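Local coordinates for protein SeqA (Vibrio cholerae, PDB 3SK7) that probably acts as a negative regulator of replication initiation, binding pairs of hemimethylated GATC sequences in the origin so that initiation occurs once per chromosome per cell cycle, at residues D15-A18 against G19-N22; T88-K91 against Q92-E96; E96-M99 against V100-F104; S106-I109 against E110-T113. One frame throughout, in Å; residues are numbered along the deposited sequence.

Interaction 1 (D15-A18 against G19-N22); sequences DEFA and GLKN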
loop_
_atom_site.group_PDB
_atom_site.type_symbol
_atom_site.label_atom_id
_atom_site.label_comp_id
_atom_site.label_asym_id
_atom_site.label_seq_id
_atom_site.Cartn_x
_atom_site.Cartn_y
_atom_site.Cartn_z
ATOM N N ASP A 15 -13.502 8.186 8.880
ATOM C CA ASP A 15 -13.724 7.485 10.152
ATOM C C ASP A 15 -13.058 6.106 10.137
ATOM O O ASP A 15 -12.449 5.685 11.107
ATOM C CB ASP A 15 -15.220 7.284 10.402
ATOM C CG ASP A 15 -15.935 8.544 10.878
ATOM O OD1 ASP A 15 -15.260 9.550 11.150
ATOM O OD2 ASP A 15 -17.186 8.509 11.009
ATOM N N GLU A 16 -13.145 5.425 8.998
ATOM C CA GLU A 16 -12.613 4.080 8.876
ATOM C C GLU A 16 -11.107 4.055 9.120
ATOM O O GLU A 16 -10.611 3.205 9.846
ATOM C CB GLU A 16 -12.937 3.458 7.518
ATOM C CG GLU A 16 -12.343 2.039 7.389
ATOM C CD GLU A 16 -12.484 1.422 5.998
ATOM O OE1 GLU A 16 -12.907 2.135 5.059
ATOM O OE2 GLU A 16 -12.165 0.213 5.849
ATOM N N PHE A 17 -10.393 5.003 8.519
ATOM C CA PHE A 17 -8.974 5.108 8.719
ATOM C C PHE A 17 -8.592 5.551 10.135
ATOM O O PHE A 17 -7.624 5.042 10.708
ATOM C CB PHE A 17 -8.371 6.046 7.656
ATOM C CG PHE A 17 -6.864 6.054 7.640
ATOM C CD1 PHE A 17 -6.162 5.094 6.949
ATOM C CD2 PHE A 17 -6.151 7.025 8.321
ATOM C CE1 PHE A 17 -4.789 5.096 6.935
ATOM C CE2 PHE A 17 -4.777 7.032 8.298
ATOM C CZ PHE A 17 -4.101 6.054 7.600
ATOM N N ALA A 18 -9.363 6.488 10.688
ATOM C CA ALA A 18 -9.077 7.048 12.004
ATOM C C ALA A 18 -9.163 6.038 13.090
ATOM O O ALA A 18 -8.493 6.153 14.122
ATOM C CB ALA A 18 -10.061 8.184 12.316
ATOM N N GLY A 19 -10.011 5.049 12.873
ATOM C CA GLY A 19 -10.275 4.039 13.879
ATOM C C GLY A 19 -9.160 3.027 14.018
ATOM O O GLY A 19 -9.119 2.252 14.957
ATOM N N LEU A 20 -8.256 3.006 13.053
ATOM C CA LEU A 20 -7.217 1.983 13.005
ATOM C C LEU A 20 -6.032 2.358 13.885
ATOM O O LEU A 20 -5.352 3.330 13.627
ATOM C CB LEU A 20 -6.741 1.799 11.562
ATOM C CG LEU A 20 -7.785 1.376 10.530
ATOM C CD1 LEU A 20 -7.168 1.308 9.156
ATOM C CD2 LEU A 20 -8.453 0.043 10.928
ATOM N N LYS A 21 -5.769 1.570 14.914
ATOM C CA LYS A 21 -4.698 1.894 15.858
ATOM C C LYS A 21 -3.350 1.279 15.506
ATOM O O LYS A 21 -2.317 1.623 16.100
ATOM C CB LYS A 21 -5.090 1.451 17.263
ATOM C CG LYS A 21 -6.342 2.110 17.788
ATOM C CD LYS A 21 -6.530 1.828 19.280
ATOM C CE LYS A 21 -6.600 0.336 19.614
ATOM N NZ LYS A 21 -7.704 -0.347 18.884
ATOM N N ASN A 22 -3.342 0.396 14.514
ATOM C CA ASN A 22 -2.150 -0.347 14.187
ATOM C C ASN A 22 -1.665 -0.072 12.769
ATOM O O ASN A 22 -2.455 0.017 11.812
ATOM C CB ASN A 22 -2.393 -1.842 14.380
ATOM C CG ASN A 22 -2.801 -2.186 15.801
ATOM O OD1 ASN A 22 -1.952 -2.429 16.648
ATOM N ND2 ASN A 22 -4.091 -2.221 16.059
HETATM O O HOH W 1 -5.397 5.909 12.143
#

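Interaction 2 (T88-K91 against Q92-E96); sequences TSRK and QQMVE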
loop_
_atom_site.group_PDB
_atom_site.type_symbol
_atom_site.label_atom_id
_atom_site.label_comp_id
_atom_site.label_asym_id
_atom_site.label_seq_id
_atom_site.Cartn_x
_atom_site.Cartn_y
_atom_site.Cartn_z
ATOM N N THR A 88 7.594 -0.186 10.408
ATOM C CA THR A 88 6.798 0.901 9.863
ATOM C C THR A 88 7.606 1.723 8.883
ATOM O O THR A 88 7.082 2.177 7.868
ATOM C CB THR A 88 6.242 1.769 10.986
ATOM O OG1 THR A 88 5.290 0.986 11.717
ATOM C CG2 THR A 88 5.542 2.986 10.423
ATOM N N SER A 89 8.891 1.903 9.139
ATOM C CA SER A 89 9.727 2.643 8.194
ATOM C C SER A 89 9.727 2.001 6.813
ATOM O O SER A 89 9.619 2.684 5.771
ATOM C CB SER A 89 11.148 2.762 8.725
ATOM O OG SER A 89 11.159 3.568 9.884
ATOM N N ARG A 90 9.841 0.685 6.787
ATOM C CA ARG A 90 9.857 -0.042 5.526
ATOM C C ARG A 90 8.481 0.042 4.840
ATOM O O ARG A 90 8.386 0.215 3.612
ATOM C CB ARG A 90 10.231 -1.490 5.784
ATOM C CG ARG A 90 10.119 -2.361 4.572
ATOM C CD ARG A 90 10.967 -1.858 3.434
ATOM N NE ARG A 90 12.353 -1.682 3.844
ATOM C CZ ARG A 90 13.283 -1.110 3.095
ATOM N NH1 ARG A 90 14.519 -0.988 3.567
ATOM N NH2 ARG A 90 12.966 -0.660 1.882
ATOM N N LYS A 91 7.416 -0.063 5.629
ATOM C CA LYS A 91 6.064 0.088 5.080
ATOM C C LYS A 91 5.907 1.475 4.415
ATOM O O LYS A 91 5.298 1.612 3.333
ATOM C CB LYS A 91 5.013 -0.081 6.171
ATOM C CG LYS A 91 4.801 -1.521 6.601
ATOM C CD LYS A 91 3.792 -1.581 7.737
ATOM C CE LYS A 91 3.555 -3.016 8.225
ATOM N NZ LYS A 91 4.780 -3.648 8.862
ATOM N N GLN A 92 6.443 2.504 5.072
ATOM C CA GLN A 92 6.388 3.857 4.517
ATOM C C GLN A 92 7.114 3.910 3.179
ATOM O O GLN A 92 6.623 4.498 2.200
ATOM C CB GLN A 92 6.993 4.852 5.521
ATOM C CG GLN A 92 6.135 5.080 6.751
ATOM C CD GLN A 92 6.837 5.858 7.827
ATOM O OE1 GLN A 92 8.056 5.797 7.986
ATOM N NE2 GLN A 92 6.060 6.558 8.610
ATOM N N GLN A 93 8.299 3.308 3.126
ATOM C CA GLN A 93 9.072 3.324 1.887
ATOM C C GLN A 93 8.374 2.604 0.755
ATOM O O GLN A 93 8.448 3.013 -0.398
ATOM C CB GLN A 93 10.446 2.670 2.119
ATOM C CG GLN A 93 11.329 3.471 3.051
ATOM C CD GLN A 93 12.684 2.815 3.308
ATOM O OE1 GLN A 93 12.831 1.604 3.169
ATOM N NE2 GLN A 93 13.680 3.621 3.668
ATOM N N MET A 94 7.710 1.512 1.080
ATOM C CA MET A 94 6.977 0.741 0.073
ATOM C C MET A 94 5.822 1.557 -0.507
ATOM O O MET A 94 5.602 1.585 -1.729
ATOM C CB MET A 94 6.447 -0.544 0.690
ATOM C CG MET A 94 7.562 -1.473 1.165
ATOM S SD MET A 94 7.036 -2.807 2.265
ATOM C CE MET A 94 6.008 -3.646 1.092
ATOM N N VAL A 95 5.076 2.213 0.382
ATOM C CA VAL A 95 3.958 3.032 -0.070
ATOM C C VAL A 95 4.450 4.231 -0.907
ATOM O O VAL A 95 3.854 4.583 -1.922
ATOM C CB VAL A 95 3.110 3.516 1.115
ATOM C CG1 VAL A 95 2.176 4.634 0.696
ATOM C CG2 VAL A 95 2.313 2.378 1.710
ATOM N N GLU A 96 5.543 4.838 -0.477
ATOM C CA GLU A 96 6.111 5.917 -1.252
ATOM C C GLU A 96 6.500 5.464 -2.658
ATOM O O GLU A 96 6.186 6.136 -3.633
ATOM C CB GLU A 96 7.350 6.485 -0.543
ATOM C CG GLU A 96 8.080 7.543 -1.358
ATOM C CD GLU A 96 9.333 8.043 -0.697
ATOM O OE1 GLU A 96 9.958 7.310 0.120
ATOM O OE2 GLU A 96 9.707 9.177 -1.028
HETATM O O HOH W 2 9.509 5.825 10.298
#

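Interaction 3 (E96-M99 against V100-F104); sequences EQVM and VRMGF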
loop_
_atom_site.group_PDB
_atom_site.type_symbol
_atom_site.label_atom_id
_atom_site.label_comp_id
_atom_site.label_asym_id
_atom_site.label_seq_id
_atom_site.Cartn_x
_atom_site.Cartn_y
_atom_site.Cartn_z
ATOM N N GLU A 96 5.543 4.838 -0.477
ATOM C CA GLU A 96 6.111 5.917 -1.252
ATOM C C GLU A 96 6.500 5.464 -2.658
ATOM O O GLU A 96 6.186 6.136 -3.633
ATOM C CB GLU A 96 7.350 6.485 -0.543
ATOM C CG GLU A 96 8.080 7.543 -1.358
ATOM C CD GLU A 96 9.333 8.043 -0.697
ATOM O OE1 GLU A 96 9.958 7.310 0.120
ATOM O OE2 GLU A 96 9.707 9.177 -1.028
ATOM N N GLN A 97 7.188 4.330 -2.755
ATOM C CA GLN A 97 7.610 3.812 -4.050
ATOM C C GLN A 97 6.418 3.615 -4.971
ATOM O O GLN A 97 6.425 4.022 -6.181
ATOM C CB GLN A 97 8.356 2.484 -3.885
ATOM C CG GLN A 97 9.754 2.636 -3.313
ATOM C CD GLN A 97 10.360 1.337 -2.797
ATOM O OE1 GLN A 97 9.917 0.234 -3.133
ATOM N NE2 GLN A 97 11.393 1.470 -1.968
ATOM N N VAL A 98 5.367 3.008 -4.429
ATOM C CA VAL A 98 4.171 2.785 -5.213
ATOM C C VAL A 98 3.524 4.110 -5.661
ATOM O O VAL A 98 3.162 4.283 -6.840
ATOM C CB VAL A 98 3.158 1.950 -4.418
ATOM C CG1 VAL A 98 1.797 1.930 -5.088
ATOM C CG2 VAL A 98 3.663 0.512 -4.229
ATOM N N MET A 99 3.364 5.034 -4.721
ATOM C CA MET A 99 2.665 6.266 -5.017
ATOM C C MET A 99 3.465 7.145 -5.971
ATOM O O MET A 99 2.891 7.806 -6.827
ATOM C CB MET A 99 2.345 7.034 -3.735
ATOM C CG MET A 99 1.241 6.404 -2.917
ATOM S SD MET A 99 0.671 7.400 -1.527
ATOM C CE MET A 99 -0.202 8.659 -2.404
ATOM N N VAL A 100 4.788 7.155 -5.831
ATOM C CA VAL A 100 5.622 7.897 -6.771
ATOM C C VAL A 100 5.453 7.351 -8.182
ATOM O O VAL A 100 5.295 8.133 -9.156
ATOM C CB VAL A 100 7.111 7.829 -6.363
ATOM C CG1 VAL A 100 7.986 8.278 -7.498
ATOM C CG2 VAL A 100 7.367 8.699 -5.162
ATOM N N ARG A 101 5.487 6.026 -8.315
ATOM C CA ARG A 101 5.331 5.414 -9.621
ATOM C C ARG A 101 3.942 5.638 -10.231
ATOM O O ARG A 101 3.803 5.775 -11.457
ATOM C CB ARG A 101 5.635 3.944 -9.536
ATOM C CG ARG A 101 5.576 3.239 -10.829
ATOM C CD ARG A 101 6.707 3.666 -11.739
ATOM N NE ARG A 101 6.799 2.735 -12.847
ATOM C CZ ARG A 101 7.881 2.552 -13.579
ATOM N NH1 ARG A 101 7.841 1.659 -14.542
ATOM N NH2 ARG A 101 8.980 3.259 -13.344
ATOM N N MET A 102 2.929 5.701 -9.372
ATOM C CA MET A 102 1.580 5.982 -9.837
ATOM C C MET A 102 1.360 7.448 -10.215
ATOM O O MET A 102 0.303 7.799 -10.727
ATOM C CB MET A 102 0.552 5.593 -8.758
ATOM C CG MET A 102 0.381 4.096 -8.518
ATOM S SD MET A 102 -0.810 3.706 -7.226
ATOM C CE MET A 102 -2.364 4.090 -8.017
ATOM N N GLY A 103 2.341 8.294 -9.921
ATOM C CA GLY A 103 2.308 9.687 -10.349
ATOM C C GLY A 103 1.810 10.706 -9.350
ATOM O O GLY A 103 1.533 11.856 -9.732
ATOM N N PHE A 104 1.694 10.308 -8.083
ATOM C CA PHE A 104 1.251 11.244 -7.075
ATOM C C PHE A 104 2.338 12.280 -6.772
ATOM O O PHE A 104 3.532 12.015 -6.809
ATOM C CB PHE A 104 0.890 10.511 -5.788
ATOM C CG PHE A 104 -0.397 9.755 -5.852
ATOM C CD1 PHE A 104 -1.581 10.349 -5.462
ATOM C CD2 PHE A 104 -0.426 8.439 -6.270
ATOM C CE1 PHE A 104 -2.768 9.642 -5.495
ATOM C CE2 PHE A 104 -1.612 7.734 -6.309
ATOM C CZ PHE A 104 -2.781 8.348 -5.909
#

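Interaction 4 (S106-I109 against E110-T113); sequences SDII and EKVT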
loop_
_atom_site.group_PDB
_atom_site.type_symbol
_atom_site.label_atom_id
_atom_site.label_comp_id
_atom_site.label_asym_id
_atom_site.label_seq_id
_atom_site.Cartn_x
_atom_site.Cartn_y
_atom_site.Cartn_z
ATOM N N SER A 106 4.479 14.789 -4.255
ATOM C CA SER A 106 5.150 14.413 -3.026
ATOM C C SER A 106 4.391 14.872 -1.815
ATOM O O SER A 106 4.491 14.280 -0.762
ATOM C CB SER A 106 6.564 15.003 -2.999
ATOM O OG SER A 106 7.272 14.631 -4.151
ATOM N N ASP A 107 3.625 15.940 -1.945
ATOM C CA ASP A 107 2.924 16.513 -0.791
ATOM C C ASP A 107 1.961 15.502 -0.134
ATOM O O ASP A 107 2.021 15.229 1.080
ATOM C CB ASP A 107 2.161 17.758 -1.239
ATOM C CG ASP A 107 3.034 18.731 -2.021
ATOM O OD1 ASP A 107 3.687 19.599 -1.404
ATOM O OD2 ASP A 107 3.078 18.636 -3.268
ATOM N N ILE A 108 1.085 14.938 -0.960
ATOM C CA ILE A 108 0.132 13.957 -0.456
ATOM C C ILE A 108 0.858 12.668 -0.048
ATOM O O ILE A 108 0.452 12.004 0.894
ATOM C CB ILE A 108 -0.981 13.629 -1.488
ATOM C CG1 ILE A 108 -2.082 12.777 -0.861
ATOM C CG2 ILE A 108 -0.419 12.909 -2.712
ATOM C CD1 ILE A 108 -2.720 13.410 0.397
ATOM N N ILE A 109 1.957 12.345 -0.725
ATOM C CA ILE A 109 2.691 11.132 -0.392
ATOM C C ILE A 109 3.265 11.237 1.026
ATOM O O ILE A 109 3.209 10.296 1.812
ATOM C CB ILE A 109 3.829 10.851 -1.400
ATOM C CG1 ILE A 109 3.265 10.613 -2.795
ATOM C CG2 ILE A 109 4.619 9.672 -0.940
ATOM C CD1 ILE A 109 4.316 10.306 -3.829
ATOM N N GLU A 110 3.828 12.389 1.351
ATOM C CA GLU A 110 4.336 12.627 2.694
ATOM C C GLU A 110 3.226 12.493 3.734
ATOM O O GLU A 110 3.432 11.859 4.781
ATOM C CB GLU A 110 4.972 14.023 2.782
ATOM C CG GLU A 110 5.567 14.341 4.168
ATOM C CD GLU A 110 6.000 15.787 4.344
ATOM O OE1 GLU A 110 5.627 16.628 3.493
ATOM O OE2 GLU A 110 6.707 16.076 5.345
ATOM N N LYS A 111 2.054 13.075 3.462
ATOM C CA LYS A 111 0.966 12.931 4.440
ATOM C C LYS A 111 0.514 11.490 4.611
ATOM O O LYS A 111 0.247 11.041 5.728
ATOM C CB LYS A 111 -0.217 13.823 4.082
ATOM C CG LYS A 111 0.185 15.299 3.963
ATOM C CD LYS A 111 -0.936 16.144 3.484
ATOM C CE LYS A 111 -0.452 17.565 3.234
ATOM N NZ LYS A 111 0.136 18.197 4.453
ATOM N N VAL A 112 0.431 10.759 3.506
ATOM C CA VAL A 112 -0.036 9.382 3.567
ATOM C C VAL A 112 0.978 8.486 4.304
ATOM O O VAL A 112 0.603 7.702 5.191
ATOM C CB VAL A 112 -0.310 8.836 2.149
ATOM C CG1 VAL A 112 -0.554 7.341 2.160
ATOM C CG2 VAL A 112 -1.514 9.519 1.527
ATOM N N THR A 113 2.256 8.607 3.961
ATOM C CA THR A 113 3.257 7.787 4.624
ATOM C C THR A 113 3.428 8.157 6.104
ATOM O O THR A 113 3.612 7.268 6.949
ATOM C CB THR A 113 4.627 7.850 3.900
ATOM O OG1 THR A 113 5.112 9.195 3.861
ATOM C CG2 THR A 113 4.535 7.289 2.513
HETATM O O HOH W 3 3.171 17.248 2.580
#

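Interaction 1 (D15-A18 against G19-N22)
L20, two residues beyond the short helix 15-18, lays its side chain along the carbonyl oxygens of E16 and F17, and it can be followed outward over them. Its CB lies 3.5 Å from F17 O. The next atom, CG, is set beside the backbone N and anti to the carbonyl carbon (chi1 -60°), which brings it to 3.4 Å from E16 O, the nearest approach of this side chain. The two methyls then part: CD1 and CD2 each stay about 4.0 Å from E16 O, and CD1 also comes obliquely to the F17 ring, 4.5 Å from F17 CD1, a loose apolar contact. Beyond them L20 and F17 both continue onto helix 23-37, L20 against L29 and F17 against R26 and I30, while F17 also packs on L11 and L12 of helix 3-12.

The backbone here is a helix C-terminus running out into the loop before helix 23-37. G19 N still gives an i to i-4 bond to D15 O, bent at 137°, whereas L20 N reaches only three residues back, to F17 O at 3.2 Å. That second bond is straighter at hydrogen (160°), yet its donor stands well above the carbonyl plane of F17. A water spans the same turn, giving one proton to F17 O at 2.8 Å and the other to L20 O at 3.0 Å, so F17 O accepts from both the L20 amide and the solvent. L20 O has a further donor in R26 NH1, from the helix that follows.

Interaction 2 (T88-K91 against Q92-E96)
Four consecutive i to i+4 bonds join T88-K91 to Q92-E96 as one unbroken helix: Q92 N to T88 O, Q93 N to S89 O, M94 N to R90 O and V95 N to K91 O, all 2.9 to 3.0 Å, with N-H...O angles of 155° to 164°. On one side Q92 runs back along the first turn, its CG 3.3 Å from T88 O and its NE2 4.0 Å from the T88 methyl CG2. A water donates to Q92 OE1 at 2.7 Å and, in the S89 conformer described, also bonds S89 OG, while Q92 NE2 probably bonds T113 O. These are the first turns of helix 88-101 in the SeqA C-terminal domain; the inner side meets helix 23-37 through T88, K91 and V95, and K91 NZ turns back to N86 OD1. On another side R90, bent at chi2 and chi3, brings its guanidinium beside the Q93 amide, the two planes 72° apart. The R90-Q93 approach is too close in the model and stays doubtful. M94 crosses R90 at about a right angle, its SD 3.9 Å from R90 CG, and both side chains also touch Y55.

Interaction 3 (E96-M99 against V100-F104)
The M99 methyl CE sits over one face of the F104 ring, 3.8 Å from the ring centroid and 17° off its normal, displaced toward the rim where CG is nearest at 3.6 Å. SD stands farther above the same ring, 5.2 Å from the centroid, making this a Met-aromatic contact in which the methyl does the close touching as a CH-pi partner. The bend at the end of the M99 chain (chi3 72°) turns CE onto the ring. M99 O also meets F104, lying in the ring plane at its edge, 3.4 Å from CD2, while accepting the F104 amide hydrogen at 3.0 Å. One residue thus reaches both the face and the edge of F104.

That bond from F104 N to M99 O and a second from G103 N to V100 O, at 3.1 Å, together with the positive phi of G103 (97°), make the Schellman motif that closes helix 88-101 and brings F104 to rest beside M99. The preceding turn is ordinary helix, with V100, R101 and M102 amides bonded to the carbonyls of E96, Q97 and V98. M102 lies alongside V98 and points the same way, SD 3.8 Å from V98 CG1; both continue onto helix 39-47, V98 against T46 and M102 against S41 and A45. V100 CG2 lies beside E96 CG, the two side chains pointing the same way. Farther out, R101 NH1 makes a salt bridge with E44, and its guanidinium forms a cation-pi contact with F48. L34 of helix 23-37 packs on both M99 and F104; I109 of helix 106-114 meets these two and V100.

Interaction 4 (S106-I109 against E110-T113)
S106-I109 and E110-T113 are successive turns of helix 106-114, the C-terminal helix of the domain, and four i to i+4 backbone bonds connect them, the first from E110 N to S106 O at 2.9 Å and the last, T113 N to I109 O, nearly straight at hydrogen (172°). On the buried side I108 and V112 meet obliquely, I108 CG1 lying 4.1 Å from V112 CG2. I108 CG1 gets there by standing anti to the backbone N and running beside the carbonyl carbon (chi1 -171°); both side chains also press on M8 of helix 3-12. I109 faces the other neighbour, helix 88-101, where it packs on M99 and V100. Its CG2 stays loosely beside T113 CG2, and T113 in turn touches V95. On the outer side K111 stretches back past D107 O, CG at 3.4 Å, before its chain bends away at chi4. E110, its chain extended beyond CG, is linked to D107 through a water that donates to both D107 O and E110 OE1. T113 OG1 stands between the backbone N and carbonyl carbon (chi1 60°), 3.0 Å from I109 O, where it may join the T113 amide as a second donor to that oxygen, though its proton has another acceptor within reach.

Interaction 1 is the surface outlier, a helix end carried by backbone bonds and a bridging water, its centre about 18 Å from those of interactions 2 and 4. Interactions 2 and 3 are successive parts of one chain segment sharing E96, the second running out of helix 88-101; the first has a polar, amide-rich flank, the second closes the helix on sulfur, methyl and ring. Interaction 4 belongs to helix 106-114, which lies against both: a probable Q92-T113 hydrogen bond is its polar tie to interaction 2, while I109 and V112 meet M99 in interaction 3. Interactions 2 to 4 are each partly buried, most apolar side chains on neighbouring helices, though K91 and Q92 carry polar ends into the fold.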